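Local coordinates for orotidine 5'-phosphate decarboxylase (Pyrococcus horikoshii, PDB 2CZD), which probably catalyses the decarboxylation of orotidine 5'-monophosphate to UMP, the last step of de novo UMP biosynthesis, at residues Glu144-Ile149 with Ile159-Ile164; Asp91-Val96 with Ile102-Glu107. All coordinates share one frame; numbering follows the deposited sequence.

Contact 1 of 2, residues Glu144-Ile149 with Ile159-Ile164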
loop_
_atom_site.group_PDB
_atom_site.type_symbol
_atom_site.label_atom_id
_atom_site.label_comp_id
_atom_site.label_asym_id
_atom_site.label_seq_id
_atom_site.Cartn_x
_atom_site.Cartn_y
_atom_site.Cartn_z
ATOM N N GLU B 144 10.552 16.397 -19.382
ATOM C CA GLU B 144 9.238 16.669 -19.941
ATOM C C GLU B 144 8.066 16.418 -19.003
ATOM O O GLU B 144 7.139 17.213 -18.991
ATOM C CB GLU B 144 9.024 15.883 -21.244
ATOM C CG GLU B 144 7.564 15.860 -21.717
ATOM C CD GLU B 144 7.366 15.171 -23.063
ATOM O OE1 GLU B 144 8.008 14.123 -23.308
ATOM O OE2 GLU B 144 6.551 15.678 -23.869
ATOM N N ARG B 145 8.104 15.339 -18.215
ATOM C CA ARG B 145 6.994 15.026 -17.315
ATOM C C ARG B 145 6.795 16.019 -16.181
ATOM O O ARG B 145 5.670 16.211 -15.720
ATOM C CB ARG B 145 7.137 13.621 -16.728
ATOM C CG ARG B 145 7.331 12.527 -17.761
ATOM C CD ARG B 145 6.276 12.593 -18.850
ATOM N NE ARG B 145 4.922 12.468 -18.324
ATOM C CZ ARG B 145 3.819 12.700 -19.035
ATOM N NH1 ARG B 145 3.909 13.074 -20.305
ATOM N NH2 ARG B 145 2.625 12.559 -18.484
ATOM N N ILE B 146 7.870 16.644 -15.715
ATOM C CA ILE B 146 7.725 17.629 -14.651
ATOM C C ILE B 146 6.904 18.799 -15.202
ATOM O O ILE B 146 5.924 19.236 -14.585
ATOM C CB ILE B 146 9.097 18.147 -14.153
ATOM C CG1 ILE B 146 9.862 17.007 -13.462
ATOM C CG2 ILE B 146 8.891 19.315 -13.192
ATOM C CD1 ILE B 146 11.297 17.387 -13.052
ATOM N N GLY B 147 7.305 19.296 -16.369
ATOM C CA GLY B 147 6.574 20.390 -16.982
ATOM C C GLY B 147 5.163 20.003 -17.390
ATOM O O GLY B 147 4.224 20.784 -17.223
ATOM N N TYR B 148 5.008 18.785 -17.909
ATOM C CA TYR B 148 3.706 18.304 -18.355
ATOM C C TYR B 148 2.727 18.366 -17.193
ATOM O O TYR B 148 1.593 18.825 -17.332
ATOM C CB TYR B 148 3.802 16.859 -18.838
ATOM C CG TYR B 148 2.487 16.302 -19.324
ATOM C CD1 TYR B 148 2.142 16.362 -20.667
ATOM C CD2 TYR B 148 1.582 15.733 -18.441
ATOM C CE1 TYR B 148 0.920 15.861 -21.122
ATOM C CE2 TYR B 148 0.348 15.231 -18.884
ATOM C CZ TYR B 148 0.033 15.300 -20.231
ATOM O OH TYR B 148 -1.163 14.784 -20.688
ATOM N N ILE B 149 3.176 17.886 -16.044
ATOM C CA ILE B 149 2.319 17.887 -14.870
ATOM C C ILE B 149 2.093 19.311 -14.359
ATOM O O ILE B 149 0.964 19.692 -14.033
ATOM C CB ILE B 149 2.918 16.965 -13.762
ATOM C CG1 ILE B 149 2.814 15.508 -14.255
ATOM C CG2 ILE B 149 2.238 17.213 -12.410
ATOM C CD1 ILE B 149 3.526 14.478 -13.377
ATOM N N ILE B 159 5.306 20.002 -6.488
ATOM C CA ILE B 159 5.733 18.846 -7.246
ATOM C C ILE B 159 7.044 18.334 -6.644
ATOM O O ILE B 159 7.983 19.111 -6.404
ATOM C CB ILE B 159 5.955 19.197 -8.718
ATOM C CG1 ILE B 159 4.602 19.464 -9.373
ATOM C CG2 ILE B 159 6.646 18.050 -9.449
ATOM C CD1 ILE B 159 4.716 19.890 -10.853
ATOM N N LEU B 160 7.088 17.037 -6.366
ATOM C CA LEU B 160 8.293 16.396 -5.836
ATOM C C LEU B 160 8.778 15.497 -6.970
ATOM O O LEU B 160 8.008 14.700 -7.494
ATOM C CB LEU B 160 7.970 15.562 -4.589
ATOM C CG LEU B 160 7.532 16.367 -3.360
ATOM C CD1 LEU B 160 6.030 16.638 -3.434
ATOM C CD2 LEU B 160 7.833 15.594 -2.073
ATOM N N ALA B 161 10.054 15.603 -7.338
ATOM C CA ALA B 161 10.571 14.843 -8.478
ATOM C C ALA B 161 11.740 13.898 -8.209
ATOM O O ALA B 161 12.856 14.345 -7.890
ATOM C CB ALA B 161 10.973 15.806 -9.604
ATOM N N PRO B 162 11.489 12.584 -8.299
ATOM C CA PRO B 162 12.527 11.576 -8.093
ATOM C C PRO B 162 13.145 11.261 -9.465
ATOM O O PRO B 162 12.704 11.764 -10.505
ATOM C CB PRO B 162 11.745 10.374 -7.569
ATOM C CG PRO B 162 10.456 10.452 -8.377
ATOM C CD PRO B 162 10.154 11.957 -8.431
ATOM N N GLY B 163 14.202 10.450 -9.455
ATOM C CA GLY B 163 14.803 9.999 -10.704
ATOM C C GLY B 163 15.554 10.980 -11.584
ATOM O O GLY B 163 15.653 10.777 -12.797
ATOM N N ILE B 164 16.085 12.028 -10.972
ATOM C CA ILE B 164 16.827 13.050 -11.706
ATOM C C ILE B 164 18.163 12.453 -12.160
ATOM O O ILE B 164 18.797 11.703 -11.405
ATOM C CB ILE B 164 17.092 14.279 -10.796
ATOM C CG1 ILE B 164 15.754 14.827 -10.276
ATOM C CG2 ILE B 164 17.869 15.370 -11.577
ATOM C CD1 ILE B 164 14.735 15.034 -11.372
#
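Ile146 and Ile149 of helix 144-150 pack against Ile159 and Ala161 of strand 158-161. The two elements are the second half of a beta-alpha-beta unit, begun by strand 135-137, in the TIM barrel of OMP decarboxylase. Helix and strand run nearly antiparallel, at 170°, with their axes 10.1 Å apart. That spacing is bridged by aliphatic side chains.

The delta methyl of Ile146 lies on the methyl of Ala161, with Ile146 CD1 3.8 Å from Ala161 CB. The CG1 branch of Ile146 leaves opposite the carbonyl carbon (chi1 -66°) and extends at chi2 174°, which carries CD1 across to the strand. Ile146 CG1 itself rests more loosely on the same methyl, 4.2 Å from Ala161 CB. Ile149 uses its other branch. Its CG2 touches CD1 of Ile159 at 4.0 Å, and the two side chains cross obliquely. Ala174 and Ala177 of helix 170-177 also touch Ile146, while Val136 lies against Ile149.

Pro162, Gly163 and Ile164, which follow Ala161, are among the substrate-binding residues. Ile164 links this part of the chain to the helix, with its CD1 4.5 Å from CD1 of Ile146. That is a looser apolar contact than the one at Ala161.

Arg145 and Tyr148 project from the helix without meeting segment 159-164. The guanidinium NH2 of Arg145 lies 3.3 Å above the ring plane of Tyr148, offset toward the rim. Tyr148 OH is hydrogen-bonded to Asp122 OD1, and its ring makes a cation-pi contact with Arg152.

One contact across the interface involves the helix backbone: CD1 of Ile159 lies 4.0 Å from the carbonyl O of Ile146.

Contact 2 of 2, residues Asp91-Val96 with Ile102-Glu107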
loop_
_atom_site.group_PDB
_atom_site.type_symbol
_atom_site.label_atom_id
_atom_site.label_comp_id
_atom_site.label_asym_id
_atom_site.label_seq_id
_atom_site.Cartn_x
_atom_site.Cartn_y
_atom_site.Cartn_z
ATOM N N ASP B 91 -12.648 9.104 -1.649
ATOM C CA ASP B 91 -12.917 8.797 -0.251
ATOM C C ASP B 91 -11.682 8.226 0.429
ATOM O O ASP B 91 -11.380 8.592 1.567
ATOM C CB ASP B 91 -14.153 7.880 -0.073
ATOM C CG ASP B 91 -14.163 6.668 -1.001
ATOM O OD1 ASP B 91 -15.169 5.923 -0.963
ATOM O OD2 ASP B 91 -13.205 6.447 -1.753
ATOM N N SER B 92 -10.962 7.345 -0.262
ATOM C CA SER B 92 -9.742 6.791 0.299
ATOM C C SER B 92 -8.669 7.869 0.465
ATOM O O SER B 92 -7.897 7.818 1.426
ATOM C CB SER B 92 -9.235 5.623 -0.547
ATOM O OG SER B 92 -10.084 4.494 -0.355
ATOM N N VAL B 93 -8.639 8.858 -0.435
ATOM C CA VAL B 93 -7.672 9.949 -0.304
ATOM C C VAL B 93 -8.081 10.837 0.870
ATOM O O VAL B 93 -7.252 11.153 1.744
ATOM C CB VAL B 93 -7.644 10.829 -1.562
ATOM C CG1 VAL B 93 -6.712 12.012 -1.336
ATOM C CG2 VAL B 93 -7.151 10.016 -2.762
ATOM N N MET B 94 -9.365 11.216 0.922
ATOM C CA MET B 94 -9.794 12.109 1.990
ATOM C C MET B 94 -9.723 11.492 3.380
ATOM O O MET B 94 -9.558 12.213 4.376
ATOM C CB MET B 94 -11.202 12.653 1.700
ATOM C CG MET B 94 -11.253 13.648 0.544
ATOM S SD MET B 94 -10.132 15.060 0.732
ATOM C CE MET B 94 -10.815 15.856 2.117
ATOM N N ALA B 95 -9.788 10.164 3.462
ATOM C CA ALA B 95 -9.675 9.521 4.779
ATOM C C ALA B 95 -8.293 9.762 5.390
ATOM O O ALA B 95 -8.141 9.783 6.623
ATOM C CB ALA B 95 -9.959 8.034 4.684
ATOM N N VAL B 96 -7.291 9.941 4.530
ATOM C CA VAL B 96 -5.941 10.223 4.989
ATOM C C VAL B 96 -5.779 11.728 5.215
ATOM O O VAL B 96 -5.234 12.132 6.235
ATOM C CB VAL B 96 -4.887 9.762 3.946
ATOM C CG1 VAL B 96 -3.479 10.002 4.472
ATOM C CG2 VAL B 96 -5.085 8.271 3.637
ATOM N N ILE B 102 -1.070 15.344 2.724
ATOM C CA ILE B 102 -0.866 14.268 1.789
ATOM C C ILE B 102 -0.184 14.683 0.511
ATOM O O ILE B 102 -0.170 15.858 0.137
ATOM C CB ILE B 102 -2.219 13.615 1.391
ATOM C CG1 ILE B 102 -3.157 14.654 0.759
ATOM C CG2 ILE B 102 -2.875 12.976 2.630
ATOM C CD1 ILE B 102 -4.353 14.042 -0.019
ATOM N N ILE B 103 0.389 13.692 -0.158
ATOM C CA ILE B 103 1.044 13.870 -1.455
ATOM C C ILE B 103 0.382 12.785 -2.300
ATOM O O ILE B 103 0.359 11.625 -1.895
ATOM C CB ILE B 103 2.563 13.620 -1.361
ATOM C CG1 ILE B 103 3.212 14.775 -0.591
ATOM C CG2 ILE B 103 3.174 13.468 -2.790
ATOM C CD1 ILE B 103 4.625 14.478 -0.101
ATOM N N MET B 104 -0.148 13.144 -3.468
ATOM C CA MET B 104 -0.864 12.181 -4.309
ATOM C C MET B 104 -0.088 11.631 -5.485
ATOM O O MET B 104 0.678 12.333 -6.111
ATOM C CB MET B 104 -2.169 12.819 -4.824
ATOM C CG MET B 104 -3.156 13.125 -3.707
ATOM S SD MET B 104 -4.593 14.102 -4.265
ATOM C CE MET B 104 -5.388 12.951 -5.439
ATOM N N VAL B 105 -0.319 10.354 -5.793
ATOM C CA VAL B 105 0.334 9.712 -6.923
ATOM C C VAL B 105 -0.549 9.900 -8.145
ATOM O O VAL B 105 -1.708 9.440 -8.172
ATOM C CB VAL B 105 0.491 8.178 -6.718
ATOM C CG1 VAL B 105 1.048 7.532 -8.004
ATOM C CG2 VAL B 105 1.383 7.888 -5.516
ATOM N N VAL B 106 0.000 10.569 -9.155
ATOM C CA VAL B 106 -0.735 10.789 -10.390
ATOM C C VAL B 106 -0.063 10.153 -11.601
ATOM O O VAL B 106 -0.665 10.044 -12.665
ATOM C CB VAL B 106 -0.944 12.304 -10.658
ATOM C CG1 VAL B 106 -1.629 12.941 -9.465
ATOM C CG2 VAL B 106 0.392 12.996 -10.974
ATOM N N GLU B 107 1.180 9.730 -11.432
ATOM C CA GLU B 107 1.940 9.120 -12.519
ATOM C C GLU B 107 3.074 8.322 -11.876
ATOM O O GLU B 107 3.621 8.744 -10.852
ATOM C CB GLU B 107 2.518 10.224 -13.413
ATOM C CG GLU B 107 3.237 9.697 -14.647
ATOM C CD GLU B 107 3.676 10.814 -15.583
ATOM O OE1 GLU B 107 2.825 11.641 -15.968
ATOM O OE2 GLU B 107 4.863 10.851 -15.946
#
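Ile102 meets Val93 and Val96 at the start of the strand segment. It lies in strand 101-105, which follows helix 90-97 in a beta-alpha-beta unit of the TIM barrel. The helix is laid against the outside of the barrel wall. Its axis passes 9.7 Å from that of the strand, and the two run roughly antiparallel at 158°. The helix also reaches the dimer partner, where Asp91 OD1 accepts a hydrogen bond from Gly112 N of the second subunit.

Ile102 divides its branches between the two valines. Its CG1 sits between the backbone N and the carbonyl carbon (chi1 59°), and this branch ends in CD1 at Val93. The Ile102 CD1 to Val93 CG1 distance is 3.4 Å, tighter than usual for two carbons, and the side chains cross at about a right angle. The CG2 branch of Ile102 meets Val96 instead, 3.5 Å from Val96 CG1. In both valines CG1 is the methyl that touches Ile102.

Ile103 takes the other face of the strand, and its backbone is hydrogen-bonded to Val82 and Val84 of strand 81-85.

Met104 returns to the helix side. Its extended chi2 (171°) carries the sulfur out from the strand, and Met104 SD lies 4.2 Å from Val93 CG1, again with a crossing near a right angle. Pro133 packs on both Ile102 and Met104, and Val127 of helix 121-131 on Met104.

The interface between helix and strand is made of methyls and a thioether. Its cohesion therefore rests on burial of apolar groups, with one carbon pair squeezed below normal contact. Directional polar bonds are left to the strand pairing and to the subunit interface.

From the N terminus, contact 2 comes first. It closes the short turn from helix 90-97 into strand 101-105, with five residues between its segments. The chain then passes through helix 121-131 and strand 135-137 before contact 1 closes the loop from helix 144-150 to strand 158-161. The two are in series and neither nests nor crosses. Each seats a helix on the strand that follows it in the same barrel, and strand 135-137 lies between those strands. The centres of contacts 1 and 2 are about 18 Å apart. Even so, their residues touch. Arg145 NH2 and Glu107 OE1 form a salt bridge at 2.7 Å. Leu160 CD2 packs against Ile103 CD1 at 3.9 Å.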